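Local atomic coordinates of virulent strain associated lipoprotein (Borreliella spielmanii A14S, PDB entry 6FZZ), a protein that is an outer surface lipoprotein of the PFam54 family that probably binds glutathione, as BBE31 of Borrelia burgdorferi can, and may help in colonising the mammalian host. Residues A[93-96]-A[97-101]; A[103-106]-A[107-111]; A[130-133]-A[134-137]. All coordinates share one frame; numbering follows the deposited sequence.

Interaction 1: residues A[93-96]-A[97-101]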
loop_
_atom_site.group_PDB
_atom_site.type_symbol
_atom_site.label_atom_id
_atom_site.label_comp_id
_atom_site.label_asym_id
_atom_site.label_seq_id
_atom_site.Cartn_x
_atom_site.Cartn_y
_atom_site.Cartn_z
ATOM N N LYS A 93 8.236 -8.155 10.793
ATOM C CA LYS A 93 8.164 -9.580 11.118
ATOM C C LYS A 93 6.973 -9.781 12.068
ATOM O O LYS A 93 6.238 -10.726 11.964
ATOM C CB LYS A 93 9.493 -10.057 11.790
ATOM C CG LYS A 93 9.351 -11.454 12.424
ATOM C CD LYS A 93 10.373 -11.754 13.523
ATOM C CE LYS A 93 11.785 -11.340 13.150
ATOM N NZ LYS A 93 12.793 -12.000 14.032
ATOM N N ARG A 94 6.797 -8.886 13.013
ATOM C CA ARG A 94 5.700 -9.008 13.956
ATOM C C ARG A 94 4.350 -8.848 13.262
ATOM O O ARG A 94 3.437 -9.574 13.563
ATOM C CB ARG A 94 5.860 -7.973 15.064
ATOM C CG ARG A 94 4.716 -7.840 16.041
ATOM C CD ARG A 94 4.143 -9.125 16.618
ATOM N NE ARG A 94 5.121 -9.966 17.303
ATOM C CZ ARG A 94 4.812 -11.098 17.936
ATOM N NH1 ARG A 94 3.554 -11.529 17.974
ATOM N NH2 ARG A 94 5.762 -11.805 18.535
ATOM N N PHE A 95 4.229 -7.885 12.347
ATOM C CA PHE A 95 3.015 -7.772 11.575
ATOM C C PHE A 95 2.664 -9.091 10.892
ATOM O O PHE A 95 1.524 -9.563 10.919
ATOM C CB PHE A 95 3.146 -6.664 10.519
ATOM C CG PHE A 95 1.870 -6.407 9.745
ATOM C CD1 PHE A 95 0.801 -5.731 10.332
ATOM C CD2 PHE A 95 1.743 -6.847 8.429
ATOM C CE1 PHE A 95 -0.372 -5.526 9.589
ATOM C CE2 PHE A 95 0.587 -6.618 7.704
ATOM C CZ PHE A 95 -0.437 -5.938 8.270
ATOM N N SER A 96 3.656 -9.673 10.236
ATOM C CA SER A 96 3.432 -10.930 9.525
ATOM C C SER A 96 2.951 -12.031 10.482
ATOM O O SER A 96 2.007 -12.784 10.178
ATOM C CB SER A 96 4.724 -11.305 8.778
ATOM O OG SER A 96 4.695 -12.585 8.244
ATOM N N GLU A 97 3.668 -12.175 11.604
ATOM C CA GLU A 97 3.291 -13.091 12.672
ATOM C C GLU A 97 1.836 -12.926 13.105
ATOM O O GLU A 97 1.091 -13.950 13.174
ATOM C CB GLU A 97 4.244 -12.930 13.888
ATOM C CG GLU A 97 5.659 -13.345 13.512
ATOM C CD GLU A 97 6.673 -13.090 14.644
ATOM O OE1 GLU A 97 6.340 -12.352 15.603
ATOM O OE2 GLU A 97 7.815 -13.606 14.552
ATOM N N ILE A 98 1.394 -11.677 13.316
ATOM C CA ILE A 98 0.037 -11.412 13.796
ATOM C C ILE A 98 -1.010 -11.821 12.756
ATOM O O ILE A 98 -1.983 -12.454 13.086
ATOM C CB ILE A 98 -0.204 -9.929 14.136
ATOM C CG1 ILE A 98 0.576 -9.522 15.373
ATOM C CG2 ILE A 98 -1.662 -9.640 14.410
ATOM C CD1 ILE A 98 0.757 -8.028 15.400
ATOM N N ILE A 99 -0.790 -11.461 11.484
ATOM C CA ILE A 99 -1.696 -11.861 10.428
ATOM C C ILE A 99 -1.774 -13.400 10.177
ATOM O O ILE A 99 -2.847 -13.950 9.975
ATOM C CB ILE A 99 -1.376 -11.084 9.123
ATOM C CG1 ILE A 99 -1.314 -9.579 9.417
ATOM C CG2 ILE A 99 -2.386 -11.419 8.033
ATOM C CD1 ILE A 99 -2.622 -8.959 9.968
ATOM N N ILE A 100 -0.628 -14.077 10.195
ATOM C CA ILE A 100 -0.570 -15.535 10.181
ATOM C C ILE A 100 -1.340 -16.162 11.339
ATOM O O ILE A 100 -2.151 -17.071 11.128
ATOM C CB ILE A 100 0.890 -16.028 10.171
ATOM C CG1 ILE A 100 1.552 -15.695 8.827
ATOM C CG2 ILE A 100 0.999 -17.522 10.508
ATOM C CD1 ILE A 100 3.072 -15.839 8.853
ATOM N N LEU A 101 -1.107 -15.668 12.534
ATOM C CA LEU A 101 -1.876 -16.123 13.705
ATOM C C LEU A 101 -3.380 -15.934 13.573
ATOM O O LEU A 101 -4.136 -16.791 13.972
ATOM C CB LEU A 101 -1.401 -15.441 14.950
ATOM C CG LEU A 101 -0.093 -16.009 15.430
ATOM C CD1 LEU A 101 0.445 -15.094 16.538
ATOM C CD2 LEU A 101 -0.273 -17.461 15.903
#

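Interaction 2: residues A[103-106]-A[107-111]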
loop_
_atom_site.group_PDB
_atom_site.type_symbol
_atom_site.label_atom_id
_atom_site.label_comp_id
_atom_site.label_asym_id
_atom_site.label_seq_id
_atom_site.Cartn_x
_atom_site.Cartn_y
_atom_site.Cartn_z
ATOM N N ASN A 103 -4.781 -16.028 10.765
ATOM C CA ASN A 103 -5.045 -16.768 9.495
ATOM C C ASN A 103 -5.799 -15.940 8.410
ATOM O O ASN A 103 -6.832 -16.353 7.838
ATOM C CB ASN A 103 -5.740 -18.073 9.783
ATOM C CG ASN A 103 -5.750 -18.997 8.592
ATOM O OD1 ASN A 103 -4.735 -19.176 7.902
ATOM N ND2 ASN A 103 -6.882 -19.599 8.345
ATOM N N GLU A 104 -5.283 -14.735 8.144
ATOM C CA GLU A 104 -5.946 -13.841 7.182
ATOM C C GLU A 104 -4.892 -13.275 6.256
ATOM O O GLU A 104 -5.028 -12.118 5.835
ATOM C CB GLU A 104 -6.686 -12.691 7.905
ATOM C CG GLU A 104 -7.945 -13.073 8.697
ATOM C CD GLU A 104 -9.016 -13.680 7.789
ATOM O OE1 GLU A 104 -8.989 -13.451 6.544
ATOM O OE2 GLU A 104 -9.822 -14.496 8.293
ATOM N N VAL A 105 -3.875 -14.091 5.907
ATOM C CA VAL A 105 -2.794 -13.596 5.056
ATOM C C VAL A 105 -3.342 -13.073 3.728
ATOM O O VAL A 105 -3.037 -11.956 3.294
ATOM C CB VAL A 105 -1.696 -14.631 4.859
ATOM C CG1 VAL A 105 -0.682 -14.139 3.805
ATOM C CG2 VAL A 105 -0.964 -14.888 6.179
ATOM N N GLU A 106 -4.169 -13.887 3.087
ATOM C CA GLU A 106 -4.701 -13.526 1.768
ATOM C C GLU A 106 -5.492 -12.271 1.722
ATOM O O GLU A 106 -5.234 -11.402 0.872
ATOM C CB GLU A 106 -5.535 -14.681 1.186
ATOM C CG GLU A 106 -4.657 -15.845 0.785
ATOM C CD GLU A 106 -5.474 -16.987 0.143
ATOM O OE1 GLU A 106 -6.729 -16.848 -0.014
ATOM O OE2 GLU A 106 -4.847 -18.004 -0.226
ATOM N N ASP A 107 -6.443 -12.113 2.629
ATOM C CA ASP A 107 -7.381 -11.003 2.541
ATOM C C ASP A 107 -6.673 -9.705 2.987
ATOM O O ASP A 107 -6.965 -8.652 2.457
ATOM C CB ASP A 107 -8.632 -11.240 3.425
ATOM C CG ASP A 107 -9.674 -12.147 2.733
ATOM O OD1 ASP A 107 -9.340 -12.735 1.707
ATOM O OD2 ASP A 107 -10.813 -12.299 3.197
ATOM N N ILE A 108 -5.815 -9.778 4.005
ATOM C CA ILE A 108 -5.061 -8.578 4.437
ATOM C C ILE A 108 -4.047 -8.162 3.350
ATOM O O ILE A 108 -3.968 -6.951 2.991
ATOM C CB ILE A 108 -4.283 -8.865 5.767
ATOM C CG1 ILE A 108 -5.233 -8.942 6.927
ATOM C CG2 ILE A 108 -3.198 -7.827 6.027
ATOM C CD1 ILE A 108 -5.794 -7.594 7.408
ATOM N N PHE A 109 -3.232 -9.118 2.877
ATOM C CA PHE A 109 -2.125 -8.768 1.990
ATOM C C PHE A 109 -2.646 -8.446 0.591
ATOM O O PHE A 109 -2.278 -7.413 0.009
ATOM C CB PHE A 109 -1.002 -9.824 1.964
ATOM C CG PHE A 109 -0.063 -9.715 3.149
ATOM C CD1 PHE A 109 -0.383 -10.311 4.374
ATOM C CD2 PHE A 109 1.128 -9.023 3.030
ATOM C CE1 PHE A 109 0.473 -10.193 5.457
ATOM C CE2 PHE A 109 1.991 -8.930 4.114
ATOM C CZ PHE A 109 1.638 -9.480 5.321
ATOM N N ASN A 110 -3.545 -9.250 0.055
ATOM C CA ASN A 110 -3.996 -8.963 -1.319
ATOM C C ASN A 110 -4.725 -7.608 -1.421
ATOM O O ASN A 110 -4.613 -6.876 -2.438
ATOM C CB ASN A 110 -4.890 -10.094 -1.871
ATOM C CG ASN A 110 -4.121 -11.376 -2.177
ATOM O OD1 ASN A 110 -2.887 -11.416 -2.347
ATOM N ND2 ASN A 110 -4.890 -12.471 -2.321
ATOM N N THR A 111 -5.501 -7.308 -0.393
ATOM C CA THR A 111 -6.286 -6.097 -0.373
ATOM C C THR A 111 -5.356 -4.881 -0.279
ATOM O O THR A 111 -5.537 -3.933 -1.048
ATOM C CB THR A 111 -7.395 -6.094 0.733
ATOM O OG1 THR A 111 -8.233 -7.219 0.587
ATOM C CG2 THR A 111 -8.294 -4.892 0.578
HETATM O O HOH W 1 -7.442 -14.276 4.309
HETATM O O HOH W 2 -11.985 -12.125 5.556
HETATM O O HOH W 3 -9.053 -15.363 0.522
#

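Interaction 3: residues A[130-133]-A[134-137]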
loop_
_atom_site.group_PDB
_atom_site.type_symbol
_atom_site.label_atom_id
_atom_site.label_comp_id
_atom_site.label_asym_id
_atom_site.label_seq_id
_atom_site.Cartn_x
_atom_site.Cartn_y
_atom_site.Cartn_z
ATOM N N LYS A 130 4.629 15.217 -15.847
ATOM C CA LYS A 130 4.484 16.268 -14.868
ATOM C C LYS A 130 4.897 17.669 -15.425
ATOM O O LYS A 130 4.471 18.678 -14.918
ATOM C CB LYS A 130 5.348 15.934 -13.666
ATOM C CG LYS A 130 6.804 16.114 -13.925
ATOM C CD LYS A 130 7.680 15.563 -12.853
ATOM C CE LYS A 130 9.090 16.139 -13.037
ATOM N NZ LYS A 130 9.999 15.223 -13.739
ATOM N N ASP A 131 5.756 17.700 -16.433
ATOM C CA ASP A 131 6.159 18.986 -17.033
ATOM C C ASP A 131 5.171 19.493 -18.032
ATOM O O ASP A 131 5.295 20.607 -18.534
ATOM C CB ASP A 131 7.575 18.883 -17.575
ATOM C CG ASP A 131 8.568 18.639 -16.460
ATOM O OD1 ASP A 131 8.298 19.046 -15.295
ATOM O OD2 ASP A 131 9.601 18.014 -16.721
ATOM N N ASN A 132 4.111 18.719 -18.227
ATOM C CA ASN A 132 3.071 19.012 -19.152
ATOM C C ASN A 132 1.805 19.425 -18.498
ATOM O O ASN A 132 0.816 19.528 -19.209
ATOM C CB ASN A 132 2.721 17.775 -19.986
ATOM C CG ASN A 132 3.858 17.313 -20.836
ATOM O OD1 ASN A 132 3.723 17.232 -22.045
ATOM N ND2 ASN A 132 4.985 16.964 -20.209
ATOM N N LEU A 133 1.807 19.605 -17.164
ATOM C CA LEU A 133 0.607 19.950 -16.430
ATOM C C LEU A 133 0.077 21.245 -16.868
ATOM O O LEU A 133 -1.127 21.473 -16.692
ATOM C CB LEU A 133 0.784 19.938 -14.906
ATOM C CG LEU A 133 1.051 18.534 -14.301
ATOM C CD1 LEU A 133 1.731 18.540 -12.931
ATOM C CD2 LEU A 133 -0.264 17.755 -14.252
ATOM N N ASN A 134 0.917 22.105 -17.469
ATOM C CA ASN A 134 0.406 23.442 -17.855
ATOM C C ASN A 134 -0.647 23.353 -18.992
ATOM O O ASN A 134 -1.424 24.290 -19.190
ATOM C CB ASN A 134 1.548 24.440 -18.206
ATOM C CG ASN A 134 2.404 23.991 -19.386
ATOM O OD1 ASN A 134 1.948 23.304 -20.325
ATOM N ND2 ASN A 134 3.655 24.375 -19.351
ATOM N N LYS A 135 -0.716 22.235 -19.715
ATOM C CA LYS A 135 -1.835 22.100 -20.702
ATOM C C LYS A 135 -3.223 21.997 -20.057
ATOM O O LYS A 135 -4.240 22.170 -20.742
ATOM C CB LYS A 135 -1.586 20.932 -21.659
ATOM C CG LYS A 135 -0.285 21.071 -22.421
ATOM C CD LYS A 135 0.014 19.763 -23.109
ATOM C CE LYS A 135 1.111 19.904 -24.159
ATOM N NZ LYS A 135 1.185 18.675 -25.000
ATOM N N LEU A 136 -3.295 21.761 -18.739
ATOM C CA LEU A 136 -4.585 21.650 -18.087
ATOM C C LEU A 136 -5.102 23.011 -17.671
ATOM O O LEU A 136 -4.344 23.914 -17.303
ATOM C CB LEU A 136 -4.572 20.673 -16.866
ATOM C CG LEU A 136 -4.107 19.230 -17.131
ATOM C CD1 LEU A 136 -3.901 18.516 -15.790
ATOM C CD2 LEU A 136 -5.123 18.481 -17.997
ATOM N N LYS A 137 -6.422 23.132 -17.655
ATOM C CA LYS A 137 -7.055 24.298 -17.070
ATOM C C LYS A 137 -7.103 24.168 -15.554
ATOM O O LYS A 137 -6.904 23.059 -15.013
ATOM C CB LYS A 137 -8.461 24.497 -17.699
ATOM C CG LYS A 137 -9.239 25.703 -17.174
ATOM C CD LYS A 137 -10.313 25.266 -16.192
ATOM C CE LYS A 137 -10.915 26.426 -15.428
ATOM N NZ LYS A 137 -12.378 26.168 -15.338
HETATM O O HOH W 4 3.652 22.186 -17.132
#

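Interaction 1: residues A[93-96]-A[97-101]
Phe95 and Ile99 meet one turn apart on the inward side of the amphipathic alpha-helix 89-102, whose more exposed side carries Lys93 and Glu97, with Arg94 at the border. CG1 of Ile99 lies over one face of the Phe95 ring in a CH-pi contact, 4.0 Å from the ring centroid and displaced toward the rim. CG of Phe95 stands anti to the backbone N (chi1 -175°), carrying the ring along the helix toward the next turn. This side is tightly filled: Phe162 meets the Phe95 ring, Ile108 touches both Phe95 and Ile99, and OG of Ser96 is hydrogen-bonded to Ala52 N. At its border Arg94, bent at chi2 and chi3, lays CD against CG1 and CD1 of Ile98, with Leu166 and Tyr169 covering both residues. Four i to i+4 backbone bonds, from Glu97 N to Lys93 O through Ile100 N to Ser96 O, hold the helix under these side chains. The solvent side is looser. Lys93 CD passes Glu97 OE2 at 3.3 Å. The Arg94 guanidinium and Glu97 carboxylate planes stand 87° apart, and their salt bridge, Arg94 NH2 to Glu97 OE1 at 3.0 Å, is electrostatic: OE1 sits well out of the guanidinium plane.

Interaction 2: residues A[103-106]-A[107-111]
Glu104 and Asp107 face each other across the first turn of helix 105-126, where Glu104 holds the N-cap position. From Glu104, CB lies 4.1 Å from CG1 of Ile108. CG stands beside the backbone N, and a bend at chi2 (-61°) turns the carboxylate back toward Asp107. There OE1 approaches CB of Asp107 and comes within 4.0 Å of Asp107 OD2, a pairing of like charges with the carboxylate planes 45° apart. Two waters bridge the pair and probably ease the repulsion: one donates to Glu104 OE1 and accepts from Asp107 N, 2.9 Å away; the other donates to Asp107 OD2 and, weakly, to Glu104 OE1. At the tip, OE2 forms salt bridges with Lys184 and Lys188, which probably offset the gathered negative charge. On another side of the same turn, Val105 CG1 packs at 3.9 Å from Phe109 CD1, and Val105 O lies in plane at the ring edge while accepting from Phe109 N. Thr111 OG1 donates to Asp107 O at 2.7 Å. Helix 180-209 touches Glu104, Asp107, Ile108 and Thr111; Ile108 also reaches helix 89-102, on which Val105 and Phe109 pack, and Tyr76 and Thr80 of helix 71-83 touch Phe109.

Interaction 3: residues A[130-133]-A[134-137]
The link between helices 105-126 and 138-170 contains a short 3-10 turn, in which Asn132 and Leu133 bond forward to Lys135 and Leu136. Lys135 N donates to Asn132 O at 3.2 Å, and Leu136 N to Leu133 O at 3.0 Å. Both donors stand above the plane of the accepting carbonyl, by 48° and 46°, and approach it from the side rather than head-on. This i to i+3 spacing also brings the side chains of Leu133 and Leu136 together on the inner side, CD2 of Leu133 and CD1 of Leu136 being 4.0 Å apart. In each leucine CG lies anti to the carbonyl carbon, and the two branched ends cross at a slant. Within the helical fold this pair fills the corner before the N-cap residue Lys137: both leucines rest on Leu141 and Leu144 of helix 138-170, and Leu133 also meets Leu19 and Ile26 of helix 15-41. The outer side is polar. Asn132 and Lys135 run side by side and point the same way, yet Asn132 OD1 and Lys135 NZ stay 4.2 Å apart, while CB and CG of Lys135 pass over Asn132 O. Asn134 tucks its CG in against both the backbone N and the carbonyl carbon (chi1 61°), folding the amide back over the start of the turn. A water there accepts from Asn134 N at 2.8 Å and donates a weak bond to Asp131 O, 2.7 Å away, spanning the entry to the turn.

All three contacts lie in the Bbcrasp-1-type helical domain of the longer lipoprotein. Interactions 1 and 2, centres 11 Å apart, form one continuous patch on consecutive helices. At Asn103 helix 89-102 ends in a Schellman motif, and Glu104 N probably donates to Ile99 O at 3.1 Å. Phe95 CE2 against Phe109 CZ at 3.9 Å closes the patch. Interaction 3 lies on the opposite side of the chain's centre, its own centre 44 Å from interaction 1 and 39 Å from interaction 2. Asn110, whose OD1 is hydrogen-bonded to Tyr76 OH, donates from ND2 to a tetraethylene glycol probably from the crystallisation liquor; it may mark a pocket, but no glutathione site is established here.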